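Local coordinates for alanine dehydrogenase (Archaeoglobus fulgidus, PDB 1OMO), which catalyses the reversible NAD-dependent oxidative deamination of L-alanine to pyruvate and ammonium, working as a homodimer, at residues T195-R198 against K199-K203; E229-K233 against A234-V238; V252-K256 against G257-V261; E205-E208 against E209-I213. All coordinates share one frame; numbering follows the deposited sequence.

Contact 1: residues T195-R198 against K199-K203; sequences TPSR and KPVVK. With NAD (nicotinamide-adenine-dinucleotide), chain D.
Thr195 and Val201 both approach the flat adenine of NAD from the same side. Thr195 lies over that face, with its methyl CG2 3.5 Å from N3A of the NAD and CB above the bond shared by the two rings. Beside it Pro196 puts its ring carbon CD 3.7 Å from C8A of the NAD, over the rim of the imidazole part of the adenine. Val201 sits over the rim that carries the amino group, on the Thr195 side of the plane: its CG2 comes within 3.5 Å of N6A of the NAD, and CG1 reaches toward N1A. This is the adenine end of the NAD site in a Rossmann domain, in the loop that leaves strand 190-193, and Thr195, Pro196 and Val201 all belong to the NAD pocket. Pro196 also reaches the nicotinamide ribose, its CA 3.4 Å from O3D of the NAD.

The loop folds back on itself to bring these groups together. Thr195 OG1 sits between its own backbone N and carbonyl carbon (chi1 79°), where it accepts a weak bond from Ser197 N at 3.3 Å, loosely closing an ST turn. The same torsion leaves CG2 to face the adenine. Val201 CG2, 3.7 Å from Ser197 CB, fills the inside of the bend. Next to this bend, Glu225, a ligand of the sodium ion, accepts a bond from Thr195 N through its carboxylate and pairs with Val201 through its backbone. Ser197 OG points anti to its backbone N (chi1 172°) and donates to Lys199 O at a short 2.5 Å, in the carbonyl plane and on a lone pair.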
loop_
_atom_site.group_PDB
_atom_site.type_symbol
_atom_site.label_atom_id
_atom_site.label_comp_id
_atom_site.label_asym_id
_atom_site.label_seq_id
_atom_site.Cartn_x
_atom_site.Cartn_y
_atom_site.Cartn_z
ATOM N N THR A 195 -17.405 -1.418 20.314
ATOM C CA THR A 195 -18.433 -0.871 19.434
ATOM C C THR A 195 -17.895 0.108 18.401
ATOM O O THR A 195 -16.795 0.622 18.538
ATOM C CB THR A 195 -19.534 -0.129 20.239
ATOM O OG1 THR A 195 -19.064 1.172 20.605
ATOM C CG2 THR A 195 -19.878 -0.889 21.527
ATOM N N PRO A 196 -18.664 0.343 17.333
ATOM C CA PRO A 196 -18.241 1.288 16.293
ATOM C C PRO A 196 -18.939 2.619 16.544
ATOM O O PRO A 196 -19.077 3.429 15.654
ATOM C CB PRO A 196 -18.736 0.642 15.004
ATOM C CG PRO A 196 -20.048 -0.006 15.464
ATOM C CD PRO A 196 -19.670 -0.606 16.817
ATOM N N SER A 197 -19.395 2.839 17.763
ATOM C CA SER A 197 -20.090 4.090 18.067
ATOM C C SER A 197 -19.283 5.348 17.757
ATOM O O SER A 197 -18.053 5.307 17.673
ATOM C CB SER A 197 -20.478 4.119 19.536
ATOM O OG SER A 197 -20.973 5.393 19.879
ATOM N N ARG A 198 -19.981 6.466 17.590
ATOM C CA ARG A 198 -19.332 7.749 17.338
ATOM C C ARG A 198 -19.624 8.728 18.489
ATOM O O ARG A 198 -19.275 9.890 18.416
ATOM C CB ARG A 198 -19.782 8.334 15.986
ATOM C CG ARG A 198 -19.618 7.325 14.816
ATOM C CD ARG A 198 -19.809 7.961 13.433
ATOM N NE ARG A 198 -18.678 8.819 13.083
ATOM C CZ ARG A 198 -17.654 8.425 12.338
ATOM N NH1 ARG A 198 -16.664 9.266 12.092
ATOM N NH2 ARG A 198 -17.641 7.202 11.808
ATOM N N LYS A 199 -20.281 8.238 19.540
ATOM C CA LYS A 199 -20.577 9.016 20.745
ATOM C C LYS A 199 -20.313 8.109 21.936
ATOM O O LYS A 199 -20.396 6.886 21.830
ATOM C CB LYS A 199 -22.025 9.501 20.789
ATOM C CG LYS A 199 -23.063 8.407 20.801
ATOM C CD LYS A 199 -24.466 9.015 20.948
ATOM C CE LYS A 199 -25.548 7.950 21.001
ATOM N NZ LYS A 199 -26.432 8.128 22.213
ATOM N N PRO A 200 -20.000 8.700 23.089
ATOM C CA PRO A 200 -19.715 7.911 24.295
ATOM C C PRO A 200 -20.737 6.842 24.635
ATOM O O PRO A 200 -21.939 7.088 24.642
ATOM C CB PRO A 200 -19.607 8.974 25.390
ATOM C CG PRO A 200 -19.059 10.178 24.621
ATOM C CD PRO A 200 -19.894 10.147 23.356
ATOM N N VAL A 201 -20.240 5.642 24.892
ATOM C CA VAL A 201 -21.089 4.528 25.279
ATOM C C VAL A 201 -20.819 4.149 26.748
ATOM O O VAL A 201 -21.546 3.370 27.351
ATOM C CB VAL A 201 -20.833 3.309 24.385
ATOM C CG1 VAL A 201 -21.318 2.074 25.094
ATOM C CG2 VAL A 201 -21.557 3.479 23.029
ATOM N N VAL A 202 -19.754 4.692 27.314
ATOM C CA VAL A 202 -19.405 4.400 28.695
ATOM C C VAL A 202 -19.260 5.721 29.430
ATOM O O VAL A 202 -18.534 6.611 28.981
ATOM C CB VAL A 202 -18.061 3.598 28.799
ATOM C CG1 VAL A 202 -17.624 3.453 30.267
ATOM C CG2 VAL A 202 -18.244 2.242 28.189
ATOM N N LYS A 203 -19.950 5.844 30.555
ATOM C CA LYS A 203 -19.879 7.069 31.352
ATOM C C LYS A 203 -18.751 7.019 32.359
ATOM O O LYS A 203 -18.474 5.971 32.918
ATOM C CB LYS A 203 -21.211 7.306 32.076
ATOM C CG LYS A 203 -22.282 7.860 31.162
ATOM C CD LYS A 203 -23.668 8.043 31.825
ATOM C CE LYS A 203 -24.572 8.841 30.863
ATOM N NZ LYS A 203 -26.050 8.844 31.140
HETATM P PA NAD D . -19.583 -6.161 14.700
HETATM O O1A NAD D . -20.531 -5.317 13.932
HETATM O O2A NAD D . -19.678 -7.688 14.571
HETATM O O5B NAD D . -19.444 -5.890 16.323
HETATM C C5B NAD D . -19.881 -4.614 16.955
HETATM C C4B NAD D . -20.992 -4.980 17.974
HETATM O O4B NAD D . -21.323 -3.657 18.588
HETATM C C3B NAD D . -22.404 -5.458 17.388
HETATM O O3B NAD D . -22.810 -6.755 17.980
HETATM C C2B NAD D . -23.397 -4.311 17.695
HETATM O O2B NAD D . -24.742 -4.593 17.836
HETATM C C1B NAD D . -22.691 -3.656 18.922
HETATM N N9A NAD D . -22.976 -2.260 19.077
HETATM C C8A NAD D . -23.110 -1.234 18.163
HETATM N N7A NAD D . -23.358 -0.066 18.717
HETATM C C5A NAD D . -23.407 -0.244 20.030
HETATM C C6A NAD D . -23.631 0.683 21.139
HETATM N N6A NAD D . -23.868 1.954 20.941
HETATM N N1A NAD D . -23.590 0.104 22.396
HETATM C C2A NAD D . -23.361 -1.211 22.622
HETATM N N3A NAD D . -23.145 -2.143 21.582
HETATM C C4A NAD D . -23.159 -1.607 20.305
HETATM O O3 NAD D . -17.960 -5.818 14.553
HETATM P PN NAD D . -16.521 -6.499 15.148
HETATM O O1N NAD D . -16.900 -7.521 16.187
HETATM O O2N NAD D . -15.620 -6.829 13.975
HETATM O O5D NAD D . -15.953 -5.122 15.937
HETATM C C5D NAD D . -16.166 -3.876 15.002
HETATM C C4D NAD D . -15.509 -2.645 15.536
HETATM O O4D NAD D . -14.029 -2.984 15.762
HETATM C C3D NAD D . -15.479 -1.425 14.562
HETATM O O3D NAD D . -15.365 -0.172 15.262
HETATM C C2D NAD D . -14.240 -1.770 13.730
HETATM O O2D NAD D . -13.875 -0.802 12.802
HETATM C C1D NAD D . -13.195 -2.113 14.895
HETATM N N1N NAD D . -12.020 -3.013 14.628
HETATM C C2N NAD D . -10.763 -2.435 15.103
HETATM C C3N NAD D . -9.647 -3.346 15.046
HETATM C C7N NAD D . -8.236 -2.683 15.569
HETATM O O7N NAD D . -7.152 -3.180 15.148
HETATM N N7N NAD D . -8.304 -1.634 16.450
HETATM C C4N NAD D . -9.672 -4.691 14.606
HETATM C C5N NAD D . -10.988 -5.131 14.170
HETATM C C6N NAD D . -12.128 -4.312 14.187
#

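Contact 2: residues E229-K233 against A234-V238; sequences EILKK and AKIVV
Ala234 turns the chain out of helix 228-232 and into strand 234-238, and the tight part of the contact is gathered around its backbone. Its N donates to Leu231 O at 3.2 Å, a bond from the fourth residue of a tight turn back to the first. It is nearly straight at the hydrogen (163°), but the N stands well above the carbonyl plane, 65° out of it. Ala234 CB rests 3.4 Å from Ile230 O, so the small methyl closes against the open end of the last turn. With CG1 anti to its carbonyl carbon (chi1 -52°), Ile236 leans back toward the helix. Its CD1 meets the Leu231 side chain at CD2, 4.2 Å away, and also lies 3.8 Å from the carbonyl oxygen of Leu231. Ile287 of strand 285-289 touches both Leu231 and Ala234 from the sheet.

The other side is looser and open to solvent. Lys232 turns away from the strand, and its NZ makes a salt bridge of 2.8 Å with Glu229 OE2, met from above the carboxylate plane, one helical turn back. Lys233, the last residue before the strand, leads its chain away from it. Helix 228-232 follows strand 212-215 and runs into strand 234-238, parallel in the same sheet, so this is the second half of a beta-alpha-beta crossover of the Rossmann fold.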
loop_
_atom_site.group_PDB
_atom_site.type_symbol
_atom_site.label_atom_id
_atom_site.label_comp_id
_atom_site.label_asym_id
_atom_site.label_seq_id
_atom_site.Cartn_x
_atom_site.Cartn_y
_atom_site.Cartn_z
ATOM N N GLU A 229 -14.111 12.291 30.000
ATOM C CA GLU A 229 -13.651 12.454 31.388
ATOM C C GLU A 229 -12.881 11.217 31.873
ATOM O O GLU A 229 -12.126 11.297 32.841
ATOM C CB GLU A 229 -14.835 12.716 32.340
ATOM C CG GLU A 229 -15.508 14.107 32.215
ATOM C CD GLU A 229 -14.604 15.273 32.644
ATOM O OE1 GLU A 229 -13.876 15.127 33.642
ATOM O OE2 GLU A 229 -14.638 16.350 32.003
ATOM N N ILE A 230 -13.101 10.070 31.231
ATOM C CA ILE A 230 -12.381 8.853 31.602
ATOM C C ILE A 230 -10.942 9.044 31.132
ATOM O O ILE A 230 -10.009 8.702 31.841
ATOM C CB ILE A 230 -12.959 7.585 30.886
ATOM C CG1 ILE A 230 -14.415 7.374 31.287
ATOM C CG2 ILE A 230 -12.156 6.352 31.226
ATOM C CD1 ILE A 230 -15.129 6.259 30.492
ATOM N N LEU A 231 -10.770 9.611 29.940
ATOM C CA LEU A 231 -9.440 9.833 29.377
ATOM C C LEU A 231 -8.587 10.731 30.261
ATOM O O LEU A 231 -7.415 10.427 30.527
ATOM C CB LEU A 231 -9.535 10.422 27.955
ATOM C CG LEU A 231 -10.182 9.553 26.865
ATOM C CD1 LEU A 231 -10.102 10.271 25.482
ATOM C CD2 LEU A 231 -9.476 8.205 26.821
ATOM N N LYS A 232 -9.176 11.829 30.721
ATOM C CA LYS A 232 -8.473 12.795 31.584
ATOM C C LYS A 232 -7.885 12.192 32.863
ATOM O O LYS A 232 -6.842 12.606 33.359
ATOM C CB LYS A 232 -9.440 13.899 32.020
ATOM C CG LYS A 232 -9.979 14.737 30.913
ATOM C CD LYS A 232 -10.926 15.745 31.493
ATOM C CE LYS A 232 -11.521 16.613 30.424
ATOM N NZ LYS A 232 -12.408 17.654 31.013
ATOM N N LYS A 233 -8.600 11.207 33.378
ATOM C CA LYS A 233 -8.301 10.537 34.641
ATOM C C LYS A 233 -7.517 9.230 34.515
ATOM O O LYS A 233 -7.316 8.531 35.515
ATOM C CB LYS A 233 -9.666 10.303 35.337
ATOM C CG LYS A 233 -9.825 9.092 36.241
ATOM C CD LYS A 233 -11.291 8.951 36.784
ATOM C CE LYS A 233 -12.269 8.493 35.710
ATOM N NZ LYS A 233 -13.495 7.778 36.278
ATOM N N ALA A 234 -7.032 8.918 33.311
ATOM C CA ALA A 234 -6.374 7.630 33.127
ATOM C C ALA A 234 -4.973 7.652 32.545
ATOM O O ALA A 234 -4.530 8.645 31.970
ATOM C CB ALA A 234 -7.287 6.712 32.243
ATOM N N LYS A 235 -4.266 6.540 32.731
ATOM C CA LYS A 235 -2.958 6.363 32.142
ATOM C C LYS A 235 -3.300 5.705 30.778
ATOM O O LYS A 235 -3.747 4.541 30.697
ATOM C CB LYS A 235 -2.100 5.434 32.995
ATOM C CG LYS A 235 -0.794 5.054 32.329
ATOM C CD LYS A 235 0.101 4.224 33.264
ATOM C CE LYS A 235 0.726 5.081 34.373
ATOM N NZ LYS A 235 1.384 4.271 35.463
ATOM N N ILE A 236 -3.129 6.470 29.714
ATOM C CA ILE A 236 -3.453 5.995 28.375
ATOM C C ILE A 236 -2.243 5.357 27.690
ATOM O O ILE A 236 -1.181 5.943 27.600
ATOM C CB ILE A 236 -3.958 7.171 27.502
ATOM C CG1 ILE A 236 -5.083 7.918 28.224
ATOM C CG2 ILE A 236 -4.470 6.652 26.139
ATOM C CD1 ILE A 236 -5.456 9.241 27.534
ATOM N N VAL A 237 -2.409 4.141 27.218
ATOM C CA VAL A 237 -1.323 3.477 26.529
ATOM C C VAL A 237 -1.817 3.159 25.115
ATOM O O VAL A 237 -2.723 2.335 24.925
ATOM C CB VAL A 237 -0.884 2.189 27.292
ATOM C CG1 VAL A 237 0.193 1.389 26.494
ATOM C CG2 VAL A 237 -0.263 2.612 28.626
ATOM N N VAL A 238 -1.220 3.814 24.121
ATOM C CA VAL A 238 -1.661 3.569 22.772
ATOM C C VAL A 238 -0.860 2.504 22.019
ATOM O O VAL A 238 0.162 1.990 22.453
ATOM C CB VAL A 238 -1.686 4.862 21.898
ATOM C CG1 VAL A 238 -2.374 5.999 22.632
ATOM C CG2 VAL A 238 -0.280 5.246 21.494
#

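Contact 3: residues V252-K256 against G257-V261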
loop_
_atom_site.group_PDB
_atom_site.type_symbol
_atom_site.label_atom_id
_atom_site.label_comp_id
_atom_site.label_asym_id
_atom_site.label_seq_id
_atom_site.Cartn_x
_atom_site.Cartn_y
_atom_site.Cartn_z
ATOM N N VAL A 252 -11.076 12.071 18.870
ATOM C CA VAL A 252 -12.003 13.202 19.097
ATOM C C VAL A 252 -11.473 14.124 20.201
ATOM O O VAL A 252 -11.434 15.356 20.055
ATOM C CB VAL A 252 -13.452 12.679 19.479
ATOM C CG1 VAL A 252 -14.427 13.846 19.721
ATOM C CG2 VAL A 252 -13.992 11.815 18.358
ATOM N N ALA A 253 -11.023 13.525 21.300
ATOM C CA ALA A 253 -10.492 14.288 22.407
ATOM C C ALA A 253 -9.310 15.135 22.002
ATOM O O ALA A 253 -9.243 16.322 22.345
ATOM C CB ALA A 253 -10.094 13.363 23.532
ATOM N N VAL A 254 -8.367 14.531 21.283
ATOM C CA VAL A 254 -7.168 15.252 20.836
ATOM C C VAL A 254 -7.567 16.350 19.850
ATOM O O VAL A 254 -7.119 17.488 19.958
ATOM C CB VAL A 254 -6.138 14.276 20.173
ATOM C CG1 VAL A 254 -5.101 15.048 19.390
ATOM C CG2 VAL A 254 -5.454 13.416 21.250
ATOM N N SER A 255 -8.421 15.999 18.899
ATOM C CA SER A 255 -8.890 16.957 17.903
ATOM C C SER A 255 -9.650 18.149 18.493
ATOM O O SER A 255 -9.526 19.267 18.003
ATOM C CB SER A 255 -9.789 16.257 16.886
ATOM O OG SER A 255 -9.027 15.461 16.003
ATOM N N LYS A 256 -10.454 17.914 19.526
ATOM C CA LYS A 256 -11.211 18.996 20.130
ATOM C C LYS A 256 -10.407 19.678 21.228
ATOM O O LYS A 256 -10.890 20.581 21.919
ATOM C CB LYS A 256 -12.546 18.485 20.657
ATOM C CG LYS A 256 -13.495 18.047 19.552
ATOM C CD LYS A 256 -14.942 18.114 20.034
ATOM C CE LYS A 256 -15.859 17.183 19.280
ATOM N NZ LYS A 256 -16.717 16.427 20.240
ATOM N N GLY A 257 -9.168 19.218 21.380
ATOM C CA GLY A 257 -8.249 19.802 22.343
ATOM C C GLY A 257 -8.413 19.501 23.817
ATOM O O GLY A 257 -7.803 20.170 24.644
ATOM N N VAL A 258 -9.215 18.502 24.155
ATOM C CA VAL A 258 -9.419 18.161 25.545
ATOM C C VAL A 258 -8.132 17.628 26.165
ATOM O O VAL A 258 -7.680 18.127 27.200
ATOM C CB VAL A 258 -10.557 17.167 25.687
ATOM C CG1 VAL A 258 -10.753 16.794 27.147
ATOM C CG2 VAL A 258 -11.832 17.810 25.137
ATOM N N ILE A 259 -7.528 16.623 25.546
ATOM C CA ILE A 259 -6.267 16.125 26.065
ATOM C C ILE A 259 -5.165 16.355 25.041
ATOM O O ILE A 259 -5.424 16.508 23.840
ATOM C CB ILE A 259 -6.319 14.627 26.403
ATOM C CG1 ILE A 259 -6.819 13.847 25.196
ATOM C CG2 ILE A 259 -7.157 14.401 27.634
ATOM C CD1 ILE A 259 -6.569 12.388 25.314
ATOM N N GLY A 260 -3.929 16.395 25.514
ATOM C CA GLY A 260 -2.818 16.599 24.612
ATOM C C GLY A 260 -1.961 15.355 24.528
ATOM O O GLY A 260 -2.381 14.268 24.931
ATOM N N VAL A 261 -0.748 15.512 24.007
ATOM C CA VAL A 261 0.151 14.375 23.878
ATOM C C VAL A 261 0.833 14.045 25.190
ATOM O O VAL A 261 1.340 12.944 25.373
ATOM C CB VAL A 261 1.237 14.598 22.824
ATOM C CG1 VAL A 261 1.979 13.281 22.603
ATOM C CG2 VAL A 261 0.622 15.097 21.517
HETATM O O HOH W 1 -5.023 18.049 21.506
#
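A Schellman motif ends helix 251-255, with Ala253 and Val254 receiving the two bonds that come back from the residues after it. Val258 N donates to Ala253 O at 2.8 Å, and Gly257 N donates to Val254 O at 3.0 Å. The two carbonyls are met differently: Val258 N lies 19° from the plane of the first, whereas Gly257 N stands far above the plane of the second. Gly257 makes the reversal with a positive phi of 76°, a conformation that glycine takes up easily. Ala253 CB and Val258 CB, 4.4 Å apart, form the apolar contact that commonly goes with this cap, across the same six-residue span as the longer bond.

Past the cap the chain heads for strand 264-267, at the edge of the parallel Rossmann sheet, and Ile259 packs against the last turn of the helix. A chi1 of 53° places its CG1 between its own backbone N and carbonyl carbon, and from there CG1 presses on Ala253 CB at 3.7 Å. It also meets Val254 CG2 at 4.2 Å, the two branched side chains crossing at about a right angle. Leu231 of helix 228-232, itself buried, packs on both Ala253 and Ile259, and Val258 lies against Val228 of that helix.

A water completes the turn on its polar side, donating to Val254 O at 2.7 Å and to Ile259 O at 2.8 Å. Val254 O is thus gripped by both the Gly257 amide and the water, while Gly260 N, one step further on, donates to Asp263 OD1.

Contact 4: residues E205-E208 against E209-I213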
loop_
_atom_site.group_PDB
_atom_site.type_symbol
_atom_site.label_atom_id
_atom_site.label_comp_id
_atom_site.label_asym_id
_atom_site.label_seq_id
_atom_site.Cartn_x
_atom_site.Cartn_y
_atom_site.Cartn_z
ATOM N N GLU A 205 -18.554 8.187 35.442
ATOM C CA GLU A 205 -19.001 7.778 36.771
ATOM C C GLU A 205 -19.266 6.285 36.876
ATOM O O GLU A 205 -19.420 5.765 37.964
ATOM C CB GLU A 205 -20.243 8.579 37.205
ATOM C CG GLU A 205 -21.549 8.075 36.607
ATOM C CD GLU A 205 -22.482 9.199 36.194
ATOM O OE1 GLU A 205 -22.039 10.111 35.461
ATOM O OE2 GLU A 205 -23.669 9.162 36.591
ATOM N N TRP A 206 -19.325 5.584 35.753
ATOM C CA TRP A 206 -19.543 4.140 35.791
ATOM C C TRP A 206 -18.198 3.403 35.982
ATOM O O TRP A 206 -18.166 2.230 36.347
ATOM C CB TRP A 206 -20.173 3.644 34.480
ATOM C CG TRP A 206 -21.519 4.226 34.106
ATOM C CD1 TRP A 206 -22.327 5.014 34.878
ATOM C CD2 TRP A 206 -22.220 4.030 32.868
ATOM N NE1 TRP A 206 -23.488 5.319 34.201
ATOM C CE2 TRP A 206 -23.450 4.729 32.966
ATOM C CE3 TRP A 206 -21.928 3.334 31.688
ATOM C CZ2 TRP A 206 -24.388 4.751 31.930
ATOM C CZ3 TRP A 206 -22.862 3.357 30.654
ATOM C CH2 TRP A 206 -24.077 4.065 30.784
ATOM N N VAL A 207 -17.085 4.086 35.734
ATOM C CA VAL A 207 -15.793 3.403 35.827
ATOM C C VAL A 207 -15.147 3.511 37.188
ATOM O O VAL A 207 -14.893 4.612 37.682
ATOM C CB VAL A 207 -14.780 3.914 34.771
ATOM C CG1 VAL A 207 -13.470 3.097 34.867
ATOM C CG2 VAL A 207 -15.373 3.791 33.365
ATOM N N GLU A 208 -14.894 2.345 37.780
ATOM C CA GLU A 208 -14.272 2.275 39.094
ATOM C C GLU A 208 -12.755 2.323 38.999
ATOM O O GLU A 208 -12.173 2.025 37.949
ATOM C CB GLU A 208 -14.683 0.979 39.812
ATOM C CG GLU A 208 -16.189 0.643 39.694
ATOM C CD GLU A 208 -16.834 0.199 41.014
ATOM O OE1 GLU A 208 -17.861 -0.497 40.950
ATOM O OE2 GLU A 208 -16.338 0.543 42.108
ATOM N N GLU A 209 -12.139 2.710 40.113
ATOM C CA GLU A 209 -10.707 2.768 40.245
ATOM C C GLU A 209 -10.175 1.364 39.933
ATOM O O GLU A 209 -10.892 0.377 40.107
ATOM C CB GLU A 209 -10.330 3.126 41.690
ATOM C CG GLU A 209 -10.816 4.472 42.166
ATOM C CD GLU A 209 -10.198 4.890 43.506
ATOM O OE1 GLU A 209 -10.403 6.051 43.903
ATOM O OE2 GLU A 209 -9.513 4.073 44.158
ATOM N N GLY A 210 -8.922 1.291 39.469
ATOM C CA GLY A 210 -8.290 0.015 39.161
ATOM C C GLY A 210 -8.744 -0.682 37.890
ATOM O O GLY A 210 -8.266 -1.781 37.562
ATOM N N THR A 211 -9.668 -0.071 37.170
ATOM C CA THR A 211 -10.139 -0.705 35.949
ATOM C C THR A 211 -9.147 -0.558 34.795
ATOM O O THR A 211 -8.525 0.497 34.612
ATOM C CB THR A 211 -11.473 -0.094 35.467
ATOM O OG1 THR A 211 -12.429 -0.107 36.536
ATOM C CG2 THR A 211 -12.015 -0.896 34.269
ATOM N N HIS A 212 -8.984 -1.641 34.040
ATOM C CA HIS A 212 -8.167 -1.573 32.851
ATOM C C HIS A 212 -9.133 -1.648 31.675
ATOM O O HIS A 212 -9.901 -2.587 31.577
ATOM C CB HIS A 212 -7.207 -2.731 32.703
ATOM C CG HIS A 212 -6.645 -2.796 31.337
ATOM N ND1 HIS A 212 -5.855 -1.787 30.822
ATOM C CD2 HIS A 212 -6.933 -3.616 30.299
ATOM C CE1 HIS A 212 -5.688 -1.978 29.529
ATOM N NE2 HIS A 212 -6.336 -3.083 29.186
ATOM N N ILE A 213 -9.076 -0.678 30.771
ATOM C CA ILE A 213 -9.976 -0.671 29.634
ATOM C C ILE A 213 -9.277 -0.978 28.308
ATOM O O ILE A 213 -8.306 -0.312 27.919
ATOM C CB ILE A 213 -10.669 0.699 29.475
ATOM C CG1 ILE A 213 -11.341 1.114 30.771
ATOM C CG2 ILE A 213 -11.742 0.637 28.360
ATOM C CD1 ILE A 213 -11.901 2.528 30.702
HETATM O O HOH W 2 -15.185 -0.177 36.495
#
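Glu208 turns its backbone carbonyl toward Thr211, and most of the contact is organised about that oxygen. Thr211 OG1 donates to Glu208 O at 2.6 Å, approaching from above the carbonyl plane, 38° out of it. Thr211 N adds a weak bond to the same atom at 3.4 Å. A water bridges the two residues a second time, accepting from Glu208 N and donating to Thr211 OG1, each at 2.8 Å. Cys188 O is a bonding partner of OG1 as well; with a single hydroxyl proton there, it can only share or compete for the donor given to Glu208 O.

Residues 208-211 form a type II beta turn that carries the chain into strand 212-215 of the parallel Rossmann sheet. Glu209 occupies its second position and sends its side chain outward from the turn; Gly210 takes the third, where a phi of 75° suits glycine.

Val207 supplies the apolar side. With CG1 anti to its backbone N (chi1 -177°), that methyl lies 3.8 Å from Thr211 CB, and a looser 4.5 Å separates it from Ile213 CD1. Ile285 of strand 285-289 also packs on Val207. The Glu208 carboxylate leads away from the turn to a salt bridge between OE1 and Arg187 NE.

All four contacts are turns of the NAD-binding domain, but they sit at different depths. Contact 1 is a surface loop that lines the adenine side of the NAD site, contact 4 is largely buried, and contacts 2 and 3 are apolar inside and charged or wet outside. Contact 2 touches all the others: Ile230 CD1 lies 3.7 Å from Val202 O of contact 1 and 3.8 Å from Val207 CG2 of contact 4, while Leu231 CD1 approaches Ala253 CB of contact 3 at 3.7 Å. Contacts 1 and 4 also meet directly, Val202 CG1 lying 3.8 Å from Val207 CG2. Contacts 2 and 4 each lead into a strand of the same sheet, whereas contact 3 caps a helix.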